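Local coordinates for iron uptake protein A2 (Synechocystis sp., PDB 2VOZ) that binds ferric iron in the periplasm and probably serves as a substrate-binding component of an ABC transporter for iron import, at residues Q32-N37 / R275-A280; L91-Q96 / R331-S336. All blocks are in the same frame, centred on the assembly; numbering follows the deposited sequence. Where two conformers were deposited one is given.

How the contacts relate
Contacts 1 and 2 share no helix or strand, and their nearest atoms lie about 13 Å apart. Contact 1 is partly buried. It sets a helix across the first strand of the sheet at the N-terminal end of the chain, and its centre is about 26 Å from the centre of the chain. Contact 2 is a surface contact between helix 88-96 and the junction of helices 327-331 and 333-342, although its centre is only about 14 Å from the centre of the chain. The chemistry differs too. Residues 32-37 and 275-280 meet through methyl groups and one arginine, with no hydrogen bond between them. Residues 91-96 and 331-336 meet through a tryptophan ring and a buried glutamine held by an arginine.

Contact 1: residues Q32-N37 / R275-A280; sequences QSRTIN and RDAAIA
This contact belongs to the periplasmic binding protein fold, where helix 275-285 crosses strand 35-40, an inner strand of the mixed sheet, flanked by strands 56-61 and 82-86. Ile36 and Arg34 on the strand side meet Ala277 and Ala280 on the helix. The short strand and helix segments run almost perpendicular, at 87°, and their axes come within 7.6 Å. The small alanine side chains suit this close approach.

Ile36 supplies the buried apolar part. Its CG2 methyl lies 3.6 Å from CB of Ala277. The same CG2 sits 3.7 Å from the backbone N of Ala278, against the first turn of the helix. CG1 lies between the backbone N and the carbonyl carbon (chi1 58°), while CG2 is the branch that meets the helix. Ala277 CB also touches the strand backbone, 3.5 Å from Thr35 O. That methyl therefore lies against both a side chain and a peptide oxygen.

Beside it in the sheet, Ile36 pairs through its backbone with Glu56 and Asn58 of the parallel strand 56-61. Ala278 and Ile279 of the helix also touch Val268 of strand 261-268. Phe54 of helix 48-54 is touched by both Arg34 and Ala280.

Arg34 is exposed and makes the outer part of the contact. Its chain bends at chi3 (80°), and its NE lies 4.1 Å from Ala277 CB. No hydrogen bond ties the guanidinium to the helix segment. Its NH2 is 6.2 Å from Asp276 OD2, too far for a salt bridge, though the opposite charges may attract weakly. The guanidinium instead lies against aliphatic carbon: Ala280 CB sits over one face, toward the rim, 3.5 Å from Arg34 NH1.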
# COMPACT_ATOMS: atom_id res chain seq x y z
N GLN B 32 -18.95 17.32 16.26
CA GLN B 32 -17.80 16.91 15.41
C GLN B 32 -16.55 16.61 16.27
O GLN B 32 -16.51 16.86 17.49
CB GLN B 32 -17.50 17.96 14.33
CG GLN B 32 -18.50 18.00 13.17
CD GLN B 32 -18.31 16.86 12.16
OE1 GLN B 32 -19.24 16.10 11.87
NE2 GLN B 32 -17.08 16.74 11.63
N SER B 33 -15.54 16.05 15.62
CA SER B 33 -14.36 15.54 16.30
C SER B 33 -13.42 16.66 16.67
O SER B 33 -13.49 17.75 16.08
CB SER B 33 -13.61 14.59 15.37
OG SER B 33 -14.47 13.61 14.84
N ARG B 34 -12.54 16.38 17.65
CA ARG B 34 -11.33 17.16 17.87
C ARG B 34 -10.55 17.09 16.60
O ARG B 34 -10.55 16.06 15.90
CB ARG B 34 -10.48 16.56 18.98
CG ARG B 34 -11.24 16.35 20.27
CD ARG B 34 -10.36 16.43 21.49
NE ARG B 34 -10.09 17.83 21.83
CZ ARG B 34 -9.84 18.28 23.06
NH1 ARG B 34 -9.83 17.46 24.11
NH2 ARG B 34 -9.60 19.57 23.22
N THR B 35 -9.86 18.17 16.28
CA THR B 35 -9.11 18.20 15.06
C THR B 35 -7.76 18.85 15.29
O THR B 35 -7.62 19.80 16.07
CB THR B 35 -9.89 18.89 13.91
OG1 THR B 35 -9.14 18.80 12.69
CG2 THR B 35 -10.18 20.35 14.23
N ILE B 36 -6.76 18.27 14.63
CA ILE B 36 -5.42 18.90 14.60
C ILE B 36 -4.77 18.67 13.25
O ILE B 36 -5.13 17.75 12.50
CB ILE B 36 -4.48 18.31 15.66
CG1 ILE B 36 -4.32 16.80 15.47
CG2 ILE B 36 -4.93 18.68 17.09
CD1 ILE B 36 -3.04 16.27 16.11
N ASN B 37 -3.77 19.50 12.96
CA ASN B 37 -2.94 19.32 11.78
C ASN B 37 -1.60 18.79 12.28
O ASN B 37 -0.83 19.52 12.92
CB ASN B 37 -2.75 20.65 11.06
CG ASN B 37 -4.08 21.26 10.65
OD1 ASN B 37 -4.93 20.56 10.11
ND2 ASN B 37 -4.29 22.53 10.98
N ARG B 275 -4.73 24.75 19.63
CA ARG B 275 -3.76 24.55 20.69
C ARG B 275 -4.23 23.55 21.74
O ARG B 275 -3.46 22.66 22.14
CB ARG B 275 -3.38 25.86 21.36
CG ARG B 275 -2.26 25.72 22.37
CD ARG B 275 -2.02 27.07 23.03
NE ARG B 275 -0.82 27.03 23.84
CZ ARG B 275 -0.80 26.72 25.14
NH1 ARG B 275 0.34 26.70 25.80
NH2 ARG B 275 -1.94 26.45 25.76
N ASP B 276 -5.46 23.73 22.22
CA ASP B 276 -5.98 22.81 23.23
C ASP B 276 -6.07 21.37 22.71
O ASP B 276 -5.73 20.43 23.44
CB ASP B 276 -7.32 23.31 23.73
CG ASP B 276 -7.18 24.56 24.57
OD1 ASP B 276 -6.24 24.66 25.39
OD2 ASP B 276 -8.02 25.46 24.38
N ALA B 277 -6.52 21.21 21.47
CA ALA B 277 -6.60 19.88 20.86
C ALA B 277 -5.20 19.29 20.70
O ALA B 277 -4.99 18.08 20.86
CB ALA B 277 -7.33 19.91 19.54
N ALA B 278 -4.23 20.16 20.39
CA ALA B 278 -2.83 19.71 20.20
C ALA B 278 -2.26 19.15 21.50
O ALA B 278 -1.67 18.07 21.55
CB ALA B 278 -1.95 20.90 19.66
N ILE B 279 -2.52 19.87 22.60
CA ILE B 279 -2.09 19.40 23.90
C ILE B 279 -2.80 18.11 24.23
O ILE B 279 -2.17 17.15 24.70
CB ILE B 279 -2.28 20.49 24.98
CG1 ILE B 279 -1.35 21.69 24.65
CG2 ILE B 279 -2.12 19.90 26.42
CD1 ILE B 279 -1.67 22.89 25.50
N ALA B 280 -4.10 18.05 23.95
CA ALA B 280 -4.90 16.84 24.20
C ALA B 280 -4.34 15.64 23.41
O ALA B 280 -4.32 14.51 23.90
CB ALA B 280 -6.37 17.09 23.83

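Contact 2: residues L91-Q96 / R331-S336; sequences LWRAEQ and RYQPDS
Arg93 and Gln333 form the polar centre of this contact between helix 88-96 and the junction of helices 327-331 and 333-342. Two nitrogens of Arg93 grip one oxygen, side-on. NE donates to Gln333 OE1 at 3.0 Å, nearly straight at 163°, in the amide plane and on a lone pair. NH1 reaches the same OE1 at 3.3 Å from above the amide plane, with a more bent N-H angle of 140°. OE1 lies in the guanidinium plane, and the two flat groups are nearly perpendicular.

Trp92 packs beside this pair. Gln333 CB lies over the six-membered ring of Trp92 in a CH-pi contact, 4.2 Å from the centroid. Further along the glutamine, OE1 comes 3.4 Å from Trp92 CZ3. Gln96 CG covers the opposite face of the indole from within its own helix. Trp92 and Pro334 meet tip to tip, with Trp92 CH2 3.6 Å from Pro334 CG. The backbone N of Arg331 sits over the indole, 3.7 Å from Trp92 CD1.

Gln333 reaches Arg93 with CG anti to the backbone N (chi1 -171°) and an extended chain. Its NE2 donates to Gly89 O, so both ends of the amide are bonded and its rotation is fixed. Arg93 NH2 forms a salt bridge with Glu65.

An alanine at Arg93 would probably leave Gln333 OE1 without its two donors, and Glu65 without its salt-bridge mate. Gln333 is buried, and its side chain lies about 10 Å from that of the iron ligand Tyr169. The contact thus joins helix 88-96 to the helix junction by satisfying the amide oxygen of a buried glutamine with a cation whose charge is probably balanced at least in part by Glu65.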
# COMPACT_ATOMS: atom_id res chain seq x y z
N LEU B 91 14.28 17.12 16.66
CA LEU B 91 13.52 18.02 17.50
C LEU B 91 14.31 19.29 17.79
O LEU B 91 13.76 20.40 17.76
CB LEU B 91 13.10 17.33 18.78
CG LEU B 91 12.05 16.24 18.46
CD1 LEU B 91 11.94 15.23 19.65
CD2 LEU B 91 10.69 16.88 18.09
N TRP B 92 15.60 19.13 18.03
CA TRP B 92 16.45 20.29 18.30
C TRP B 92 16.52 21.20 17.06
O TRP B 92 16.48 22.43 17.19
CB TRP B 92 17.84 19.81 18.74
CG TRP B 92 18.88 20.92 18.86
CD1 TRP B 92 19.12 21.69 19.95
CD2 TRP B 92 19.83 21.34 17.86
NE1 TRP B 92 20.14 22.58 19.71
CE2 TRP B 92 20.59 22.39 18.44
CE3 TRP B 92 20.07 20.97 16.52
CZ2 TRP B 92 21.59 23.06 17.75
CZ3 TRP B 92 21.09 21.63 15.83
CH2 TRP B 92 21.84 22.66 16.45
N ARG B 93 16.64 20.66 15.86
CA ARG B 93 16.66 21.52 14.67
C ARG B 93 15.37 22.32 14.54
O ARG B 93 15.40 23.51 14.17
CB ARG B 93 16.91 20.75 13.39
CG ARG B 93 18.29 20.15 13.37
CD ARG B 93 18.58 19.55 11.98
NE ARG B 93 19.82 18.77 12.06
CZ ARG B 93 20.21 17.90 11.13
NH1 ARG B 93 21.35 17.25 11.31
NH2 ARG B 93 19.47 17.69 10.03
N ALA B 94 14.24 21.69 14.88
CA ALA B 94 12.95 22.39 14.91
C ALA B 94 12.93 23.51 15.97
O ALA B 94 12.48 24.62 15.71
CB ALA B 94 11.82 21.39 15.20
N GLU B 95 13.44 23.19 17.15
CA GLU B 95 13.57 24.09 18.28
C GLU B 95 14.40 25.31 17.88
O GLU B 95 14.06 26.47 18.16
CB GLU B 95 14.33 23.29 19.32
CG GLU B 95 13.83 23.27 20.69
CD GLU B 95 14.96 22.77 21.57
OE1 GLU B 95 15.66 23.64 22.15
OE2 GLU B 95 15.22 21.55 21.58
N GLN B 96 15.49 25.04 17.17
CA GLN B 96 16.42 26.08 16.78
C GLN B 96 15.81 27.04 15.75
O GLN B 96 16.12 28.24 15.77
CB GLN B 96 17.74 25.45 16.35
CG GLN B 96 18.34 24.65 17.55
CD GLN B 96 18.83 25.55 18.67
OE1 GLN B 96 19.78 26.28 18.48
NE2 GLN B 96 18.18 25.50 19.85
N ARG B 331 21.60 19.73 21.94
CA ARG B 331 22.44 20.83 22.44
C ARG B 331 23.86 20.75 21.86
O ARG B 331 24.42 21.77 21.47
CB ARG B 331 22.49 20.80 23.97
CG ARG B 331 23.40 21.88 24.57
CD ARG B 331 23.45 21.76 26.11
NE ARG B 331 24.51 22.62 26.65
CZ ARG B 331 24.85 22.66 27.94
NH1 ARG B 331 24.24 21.89 28.83
NH2 ARG B 331 25.83 23.48 28.33
N TYR B 332 24.45 19.55 21.85
CA TYR B 332 25.80 19.39 21.37
C TYR B 332 25.87 18.87 19.95
O TYR B 332 26.93 18.36 19.53
CB TYR B 332 26.58 18.46 22.27
CG TYR B 332 26.76 19.00 23.65
CD1 TYR B 332 27.75 19.96 23.90
CD2 TYR B 332 25.96 18.58 24.69
CE1 TYR B 332 27.93 20.50 25.19
CE2 TYR B 332 26.12 19.11 25.97
CZ TYR B 332 27.12 20.03 26.22
OH TYR B 332 27.25 20.52 27.50
N GLN B 333 24.77 18.94 19.21
CA GLN B 333 24.83 18.57 17.78
C GLN B 333 25.88 19.34 16.93
O GLN B 333 26.60 18.72 16.13
CB GLN B 333 23.44 18.65 17.12
CG GLN B 333 23.45 18.06 15.73
CD GLN B 333 22.11 18.12 15.05
OE1 GLN B 333 21.95 18.86 14.10
NE2 GLN B 333 21.14 17.36 15.55
N PRO B 334 25.93 20.69 17.05
CA PRO B 334 26.96 21.36 16.22
C PRO B 334 28.40 20.91 16.56
O PRO B 334 29.23 20.70 15.67
CB PRO B 334 26.77 22.85 16.52
CG PRO B 334 25.37 22.97 17.08
CD PRO B 334 25.13 21.67 17.81
N ASP B 335 28.65 20.72 17.85
CA ASP B 335 29.93 20.28 18.37
C ASP B 335 30.26 18.89 17.80
O ASP B 335 31.39 18.62 17.43
CB ASP B 335 29.88 20.22 19.90
CG ASP B 335 29.23 21.50 20.55
OD1 ASP B 335 29.95 22.11 21.35
OD2 ASP B 335 28.02 21.89 20.30
N SER B 336 29.25 18.03 17.77
CA SER B 336 29.38 16.64 17.29
C SER B 336 29.76 16.63 15.81
O SER B 336 30.64 15.89 15.39
CB SER B 336 28.04 15.92 17.50
OG SER B 336 28.01 14.68 16.82